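Local coordinates for protein bifunctional dTDP-4-dehydrorhamnose 3,5-epimerase/dTDP-4-dehydrorhamnose reductase (Arabidopsis thaliana, PDB 4QQR) that epimerises dTDP-4-keto-6-deoxy-glucose at C3' and C5' and reduces the product to dTDP-beta-L-rhamnose with NADPH in plant rhamnose biosynthesis, at residues T21-I24 / G25-G29. Residues are numbered along the deposited sequence; the frame is centred on the assembly and turned at random.
Sequences TGWI and GGLLG. With SO4 (sulfate ion), chain H.
The indole of Trp23 and the side chain of Leu27, one turn on, run alongside each other at the start of helix 23-34, the first helix of the Rossmann fold, joining strand 14-18 to strand 38-41 in a beta-alpha-beta crossover. With CG anti to the backbone N (chi1 -170°), Trp23 brings the pyrrole part of its ring to Leu27 CD1, which meets it obliquely, 3.5 Å from Trp23 NE1. Ser171, Asn176, Arg178 and Leu200 also touch this side chain. Cutting the indole of Trp23 back to the methyl of an alanine is likely to leave Leu27 CD1 without its partner and open a gap toward Leu200. The tightly packed flank is aliphatic: Ile24 CG2 lies 4.2 Å from Leu28 CG, and helix 200-212 covers both side chains through Leu204 and Ile208. On the looser side come the partly exposed Gly22 and Gly26; Gly22 is the N-cap, and Gly26 N donates to Gly22 O (3.1 Å), as Leu27 N does to Trp23 O. At the helix start, Trp23 and Ile24 belong by similarity to the NADPH site, and a sulfate, probably from the crystallisation liquor, sits there, consistent with a phosphate-binding turn. Trp23 N donates a hydrogen bond to O3 of this sulfate, which is also hydrogen-bonded to Thr71 OG1.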
ATOM      1  N   THR A  21      -0.683   3.519  24.203  1.00 62.21           N
ATOM      2  CA  THR A  21       0.733   3.212  24.331  1.00 62.41           C
ATOM      3  C   THR A  21       1.635   4.389  23.939  1.00 55.95           C
ATOM      4  O   THR A  21       2.640   4.641  24.592  1.00 59.24           O
ATOM      5  CB  THR A  21       1.073   1.983  23.445  1.00 63.39           C
ATOM      6  OG1 THR A  21       0.626   0.784  24.094  1.00 64.10           O
ATOM      7  CG2 THR A  21       2.575   1.896  23.153  1.00 60.52           C
ATOM      8  N   GLY A  22       1.265   5.117  22.889  1.00 49.21           N
ATOM      9  CA  GLY A  22       2.176   6.055  22.256  1.00 51.70           C
ATOM     10  C   GLY A  22       2.162   7.497  22.739  1.00 52.27           C
ATOM     11  O   GLY A  22       1.403   7.858  23.636  1.00 54.86           O
ATOM     12  N   TRP A  23       2.996   8.330  22.125  1.00 49.34           N
ATOM     13  CA  TRP A  23       3.177   9.703  22.577  1.00 47.67           C
ATOM     14  C   TRP A  23       1.908  10.540  22.366  1.00 50.38           C
ATOM     15  O   TRP A  23       1.279  10.982  23.328  1.00 51.54           O
ATOM     16  CB  TRP A  23       4.406  10.330  21.896  1.00 50.60           C
ATOM     17  CG  TRP A  23       4.853  11.683  22.446  1.00 48.38           C
ATOM     18  CD1 TRP A  23       4.435  12.284  23.600  1.00 47.85           C
ATOM     19  CD2 TRP A  23       5.796  12.588  21.849  1.00 45.64           C
ATOM     20  NE1 TRP A  23       5.059  13.498  23.760  1.00 45.22           N
ATOM     21  CE2 TRP A  23       5.898  13.708  22.701  1.00 46.45           C
ATOM     22  CE3 TRP A  23       6.571  12.553  20.685  1.00 42.47           C
ATOM     23  CZ2 TRP A  23       6.734  14.789  22.418  1.00 45.38           C
ATOM     24  CZ3 TRP A  23       7.400  13.625  20.404  1.00 43.91           C
ATOM     25  CH2 TRP A  23       7.471  14.732  21.264  1.00 44.89           C
ATOM     26  N   ILE A  24       1.530  10.750  21.108  1.00 51.69           N
ATOM     27  CA  ILE A  24       0.329  11.517  20.771  1.00 49.12           C
ATOM     28  C   ILE A  24      -0.984  10.949  21.371  1.00 46.49           C
ATOM     29  O   ILE A  24      -1.813  11.694  21.919  1.00 42.14           O
ATOM     30  CB  ILE A  24       0.224  11.669  19.239  1.00 51.07           C
ATOM     31  CG1 ILE A  24       1.316  12.615  18.747  1.00 50.29           C
ATOM     32  CG2 ILE A  24      -1.157  12.188  18.807  1.00 47.98           C
ATOM     33  CD1 ILE A  24       1.315  12.800  17.236  1.00 47.95           C
ATOM     34  N   GLY A  25      -1.161   9.635  21.265  1.00 46.11           N
ATOM     35  CA  GLY A  25      -2.350   8.977  21.780  1.00 47.98           C
ATOM     36  C   GLY A  25      -2.527   9.184  23.270  1.00 53.42           C
ATOM     37  O   GLY A  25      -3.649   9.381  23.760  1.00 48.75           O
ATOM     38  N   GLY A  26      -1.406   9.139  23.993  1.00 54.66           N
ATOM     39  CA  GLY A  26      -1.392   9.471  25.403  1.00 49.41           C
ATOM     40  C   GLY A  26      -1.745  10.925  25.644  1.00 48.14           C
ATOM     41  O   GLY A  26      -2.522  11.231  26.552  1.00 51.98           O
ATOM     42  N   LEU A  27      -1.183  11.819  24.834  1.00 46.30           N
ATOM     43  CA  LEU A  27      -1.429  13.254  24.985  1.00 49.52           C
ATOM     44  C   LEU A  27      -2.876  13.606  24.707  1.00 48.68           C
ATOM     45  O   LEU A  27      -3.470  14.426  25.415  1.00 47.24           O
ATOM     46  CB  LEU A  27      -0.502  14.074  24.086  1.00 48.67           C
ATOM     47  CG  LEU A  27       0.971  13.995  24.504  1.00 53.86           C
ATOM     48  CD1 LEU A  27       1.838  14.842  23.581  1.00 48.22           C
ATOM     49  CD2 LEU A  27       1.155  14.392  25.985  1.00 43.47           C
ATOM     50  N   LEU A  28      -3.431  12.970  23.676  1.00 49.02           N
ATOM     51  CA  LEU A  28      -4.830  13.150  23.300  1.00 49.47           C
ATOM     52  C   LEU A  28      -5.759  12.884  24.465  1.00 49.98           C
ATOM     53  O   LEU A  28      -6.630  13.708  24.757  1.00 49.13           O
ATOM     54  CB  LEU A  28      -5.207  12.203  22.170  1.00 48.11           C
ATOM     55  CG  LEU A  28      -4.794  12.633  20.778  1.00 50.06           C
ATOM     56  CD1 LEU A  28      -5.449  11.700  19.729  1.00 49.15           C
ATOM     57  CD2 LEU A  28      -5.189  14.083  20.592  1.00 43.57           C
ATOM     58  N   GLY A  29      -5.566  11.724  25.108  1.00 48.30           N
ATOM     59  CA  GLY A  29      -6.400  11.280  26.213  1.00 47.53           C
ATOM     60  C   GLY A  29      -6.443  12.335  27.298  1.00 51.31           C
ATOM     61  O   GLY A  29      -7.512  12.666  27.839  1.00 49.40           O
TER
HETATM   62  S   SO4 H 406       5.545   6.401  19.965  1.00 77.63           S
HETATM   63  O1  SO4 H 406       6.368   7.224  19.072  1.00 69.78           O
HETATM   64  O2  SO4 H 406       5.012   5.295  19.164  1.00 78.40           O
HETATM   65  O3  SO4 H 406       4.443   7.203  20.499  1.00 66.25           O
HETATM   66  O4  SO4 H 406       6.323   5.880  21.100  1.00 67.94           O